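Long-range contact in esterase E25 (Uncultured bacterium, PDB 4Q05), which probably hydrolyses carboxylic ester bonds as a dimeric bacterial member of the hormone-sensitive lipase family, in the subfamily marked by a GTSAG motif: residues H135-E147 against V164-P176. Sequence-based numbering, arbitrary orientation.
Sequences HTHGGAFVLNGGE and VLSIDYRMPPSHP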
# COMPACT_ATOMS: atom_id res chain seq x y z
N HIS A 135 17.91 12.50 9.83
CA HIS A 135 16.57 12.81 9.35
C HIS A 135 16.59 13.98 8.37
O HIS A 135 17.29 14.97 8.60
CB HIS A 135 15.66 13.12 10.53
CG HIS A 135 14.40 13.81 10.15
ND1 HIS A 135 13.38 13.18 9.46
CD2 HIS A 135 13.98 15.09 10.35
CE1 HIS A 135 12.40 14.04 9.24
NE2 HIS A 135 12.74 15.20 9.77
N THR A 136 15.85 13.85 7.28
CA THR A 136 15.76 14.91 6.29
C THR A 136 14.29 15.31 6.20
O THR A 136 13.46 14.51 5.77
CB THR A 136 16.25 14.44 4.92
OG1 THR A 136 15.56 13.25 4.56
CG2 THR A 136 17.74 14.14 4.98
N HIS A 137 13.98 16.53 6.64
CA HIS A 137 12.60 16.93 6.83
C HIS A 137 11.81 17.01 5.52
O HIS A 137 12.39 17.14 4.45
CB HIS A 137 12.52 18.26 7.60
CG HIS A 137 13.08 19.43 6.85
ND1 HIS A 137 12.43 20.01 5.77
CD2 HIS A 137 14.22 20.15 7.02
CE1 HIS A 137 13.14 21.03 5.32
NE2 HIS A 137 14.22 21.14 6.07
N GLY A 138 10.49 16.89 5.64
CA GLY A 138 9.60 17.00 4.50
C GLY A 138 9.20 18.44 4.23
O GLY A 138 9.92 19.37 4.57
N GLY A 139 8.02 18.61 3.65
CA GLY A 139 7.67 19.90 3.08
C GLY A 139 8.08 19.82 1.63
O GLY A 139 8.96 19.02 1.26
N ALA A 140 7.47 20.63 0.81
CA ALA A 140 7.74 20.60 -0.58
C ALA A 140 8.90 21.51 -0.94
O ALA A 140 8.72 22.54 -1.55
CB ALA A 140 6.52 20.97 -1.37
N PHE A 141 10.08 21.10 -0.52
CA PHE A 141 11.33 21.62 -1.00
C PHE A 141 11.75 23.01 -0.53
O PHE A 141 12.87 23.38 -0.68
CB PHE A 141 11.38 21.59 -2.53
CG PHE A 141 11.13 20.23 -3.10
CD1 PHE A 141 12.10 19.29 -3.09
CD2 PHE A 141 9.89 19.89 -3.58
CE1 PHE A 141 11.87 18.04 -3.57
CE2 PHE A 141 9.66 18.63 -4.05
CZ PHE A 141 10.64 17.71 -4.05
N VAL A 142 10.83 23.75 0.05
CA VAL A 142 11.14 25.09 0.48
C VAL A 142 10.61 25.33 1.89
O VAL A 142 10.84 26.36 2.44
CB VAL A 142 10.54 26.17 -0.43
CG1 VAL A 142 11.08 26.05 -1.82
CG2 VAL A 142 9.05 26.06 -0.47
N LEU A 143 9.89 24.36 2.43
CA LEU A 143 9.22 24.50 3.71
C LEU A 143 9.99 23.83 4.84
O LEU A 143 10.90 23.03 4.60
CB LEU A 143 7.81 23.91 3.63
CG LEU A 143 6.89 24.56 2.59
CD1 LEU A 143 5.52 23.86 2.54
CD2 LEU A 143 6.73 26.07 2.85
N ASN A 144 9.63 24.18 6.06
CA ASN A 144 10.16 23.56 7.27
C ASN A 144 11.65 23.77 7.51
O ASN A 144 12.32 22.90 8.05
CB ASN A 144 9.82 22.07 7.30
CG ASN A 144 8.32 21.82 7.23
OD1 ASN A 144 7.52 22.51 7.86
ND2 ASN A 144 7.93 20.84 6.44
N GLY A 145 12.15 24.93 7.12
CA GLY A 145 13.51 25.31 7.42
C GLY A 145 13.65 25.53 8.92
O GLY A 145 12.66 25.77 9.62
N GLY A 146 14.87 25.45 9.41
CA GLY A 146 15.11 25.70 10.82
C GLY A 146 14.40 24.72 11.72
O GLY A 146 14.19 23.55 11.38
N GLU A 147 14.03 25.20 12.90
CA GLU A 147 13.52 24.34 13.93
C GLU A 147 12.15 23.79 13.53
O GLU A 147 11.71 22.77 14.06
CB GLU A 147 13.45 25.10 15.25
CG GLU A 147 13.31 24.20 16.46
CD GLU A 147 13.32 24.98 17.75
OE1 GLU A 147 12.95 24.41 18.79
OE2 GLU A 147 13.71 26.17 17.72
N VAL A 164 18.12 11.09 16.86
CA VAL A 164 17.97 11.63 15.53
C VAL A 164 18.85 12.85 15.36
O VAL A 164 19.00 13.67 16.26
CB VAL A 164 16.51 12.05 15.27
CG1 VAL A 164 16.39 12.67 13.90
CG2 VAL A 164 15.59 10.84 15.42
N LEU A 165 19.46 12.95 14.19
CA LEU A 165 20.17 14.15 13.78
C LEU A 165 19.41 14.70 12.57
O LEU A 165 19.42 14.10 11.50
CB LEU A 165 21.61 13.80 13.40
CG LEU A 165 22.46 14.95 12.84
CD1 LEU A 165 22.66 16.02 13.90
CD2 LEU A 165 23.80 14.43 12.35
N SER A 166 18.73 15.83 12.75
CA SER A 166 17.93 16.37 11.67
C SER A 166 18.71 17.43 10.91
O SER A 166 19.24 18.37 11.51
CB SER A 166 16.61 16.96 12.18
OG SER A 166 15.74 17.23 11.08
N ILE A 167 18.79 17.27 9.60
CA ILE A 167 19.57 18.18 8.79
C ILE A 167 18.73 19.36 8.28
O ILE A 167 17.78 19.20 7.54
CB ILE A 167 20.20 17.46 7.60
CG1 ILE A 167 20.99 16.24 8.11
CG2 ILE A 167 21.06 18.46 6.80
CD1 ILE A 167 21.61 15.40 7.03
N ASP A 168 19.12 20.56 8.71
CA ASP A 168 18.44 21.78 8.31
C ASP A 168 19.14 22.29 7.05
O ASP A 168 19.88 23.27 7.07
CB ASP A 168 18.54 22.77 9.46
CG ASP A 168 17.99 24.13 9.12
OD1 ASP A 168 17.22 24.26 8.15
OD2 ASP A 168 18.35 25.08 9.83
N TYR A 169 18.91 21.58 5.95
CA TYR A 169 19.61 21.84 4.72
C TYR A 169 19.14 23.13 4.09
O TYR A 169 17.99 23.54 4.27
CB TYR A 169 19.42 20.68 3.74
CG TYR A 169 17.99 20.18 3.64
CD1 TYR A 169 17.08 20.81 2.81
CD2 TYR A 169 17.56 19.08 4.38
CE1 TYR A 169 15.77 20.36 2.71
CE2 TYR A 169 16.24 18.62 4.29
CZ TYR A 169 15.36 19.27 3.44
OH TYR A 169 14.06 18.82 3.32
N ARG A 170 20.03 23.77 3.34
CA ARG A 170 19.72 25.03 2.68
C ARG A 170 18.72 24.77 1.56
O ARG A 170 18.85 23.80 0.81
CB ARG A 170 21.00 25.67 2.11
CG ARG A 170 21.97 26.25 3.15
CD ARG A 170 23.33 26.62 2.51
NE ARG A 170 23.96 25.44 1.92
CZ ARG A 170 24.66 25.43 0.79
NH1 ARG A 170 24.85 26.55 0.10
NH2 ARG A 170 25.18 24.29 0.34
N MET A 171 17.74 25.66 1.43
CA MET A 171 16.66 25.47 0.47
C MET A 171 16.48 26.68 -0.44
O MET A 171 16.85 27.79 -0.09
CB MET A 171 15.35 25.23 1.23
CG MET A 171 15.26 23.89 1.96
SD MET A 171 13.64 23.73 2.77
CE MET A 171 13.78 24.99 4.04
N PRO A 172 15.86 26.47 -1.61
CA PRO A 172 15.42 27.61 -2.41
C PRO A 172 14.39 28.40 -1.60
O PRO A 172 13.77 27.82 -0.69
CB PRO A 172 14.75 26.97 -3.63
CG PRO A 172 15.21 25.55 -3.64
CD PRO A 172 15.47 25.18 -2.21
N PRO A 173 14.15 29.68 -1.95
CA PRO A 173 14.73 30.40 -3.09
C PRO A 173 16.13 30.95 -2.83
O PRO A 173 16.85 31.21 -3.79
CB PRO A 173 13.76 31.57 -3.27
CG PRO A 173 13.28 31.85 -1.90
CD PRO A 173 13.10 30.47 -1.29
N SER A 174 16.50 31.13 -1.56
CA SER A 174 17.79 31.74 -1.22
C SER A 174 18.95 30.86 -1.64
O SER A 174 20.00 31.36 -2.04
CB SER A 174 17.88 32.01 0.29
OG SER A 174 16.82 32.85 0.73
N HIS A 175 18.77 29.54 -1.54
CA HIS A 175 19.83 28.60 -1.89
C HIS A 175 19.33 27.56 -2.87
O HIS A 175 18.81 26.51 -2.47
CB HIS A 175 20.40 27.90 -0.64
CG HIS A 175 20.70 28.85 0.48
ND1 HIS A 175 21.90 29.53 0.59
CD2 HIS A 175 19.95 29.24 1.54
CE1 HIS A 175 21.88 30.29 1.67
NE2 HIS A 175 20.71 30.13 2.26
N PRO A 176 19.48 27.86 -4.16
CA PRO A 176 18.97 26.98 -5.21
C PRO A 176 19.60 25.61 -5.11
O PRO A 176 20.72 25.47 -4.61
CB PRO A 176 19.42 27.68 -6.50
CG PRO A 176 19.53 29.13 -6.12
CD PRO A 176 20.04 29.12 -4.70
O HOH W 1 15.67 17.74 8.43
O HOH W 2 16.08 23.04 6.06
O HOH W 3 12.30 19.36 1.21
O HOH W 4 13.00 28.16 1.86
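His137 and Tyr169 meet as an offset stack, the ring centroids 4.2 Å apart and the planes inclined by only 14°. The opposite face of the imidazole carries the carbonyl O of Asn144, which sits 3.2 Å above the ring, over its centre. Rotation of the ring is fixed by its edge: His137 ND1 donates to Gly138 O in a nearly straight bond (171°) lying in both the ring plane and the carbonyl plane, on a lone pair, while water 2 meets NE2 and ties it to Asp168 OD1 and Tyr169 O. At the ring edge, near its plane, lies Met171 SD, 3.4 Å from Leu143 O; a bend at chi3 (-68°) brings Met171 CE to Gly145.

Tyr169 OH lies over the same imidazole face as its ring, offset toward the rim, and donates to His137 O at 2.6 Å, tilted from the carbonyl plane; it also accepts from water 3. An alanine in place of His137 lacks the ring, and would probably leave the face of Tyr169 without its stacking partner and Gly138 O with Asn144 ND2 but one donor fewer.

Further out, Asp168 OD1 takes the Gly146 N-H at 2.9 Å from above the carboxylate plane; OD2 is hydrogen-bonded to Ser115 OG. The strand pairing leading into the loops is parallel: His135 N reaches Leu165 O at 2.8 Å. His135 O receives Ile167 N at 2.9 Å. Water 1 continues this pairing, joining His137 N to Ile167 O.

Strand 132-136, helix 151-160 and strand 164-168 form a beta-alpha-beta unit of the alpha/beta hydrolase fold. His137-Gly138-Gly139-Ala140 corresponds to the HGGG motif of hormone-sensitive lipase relatives, whose glycine amides probably help form the oxyanion hole here too, consistent with the backbone bond of Gly139 with Gly207 and the weak hydrogen bond of Gly139 O with Ser206 OG, at the probable nucleophile elbow.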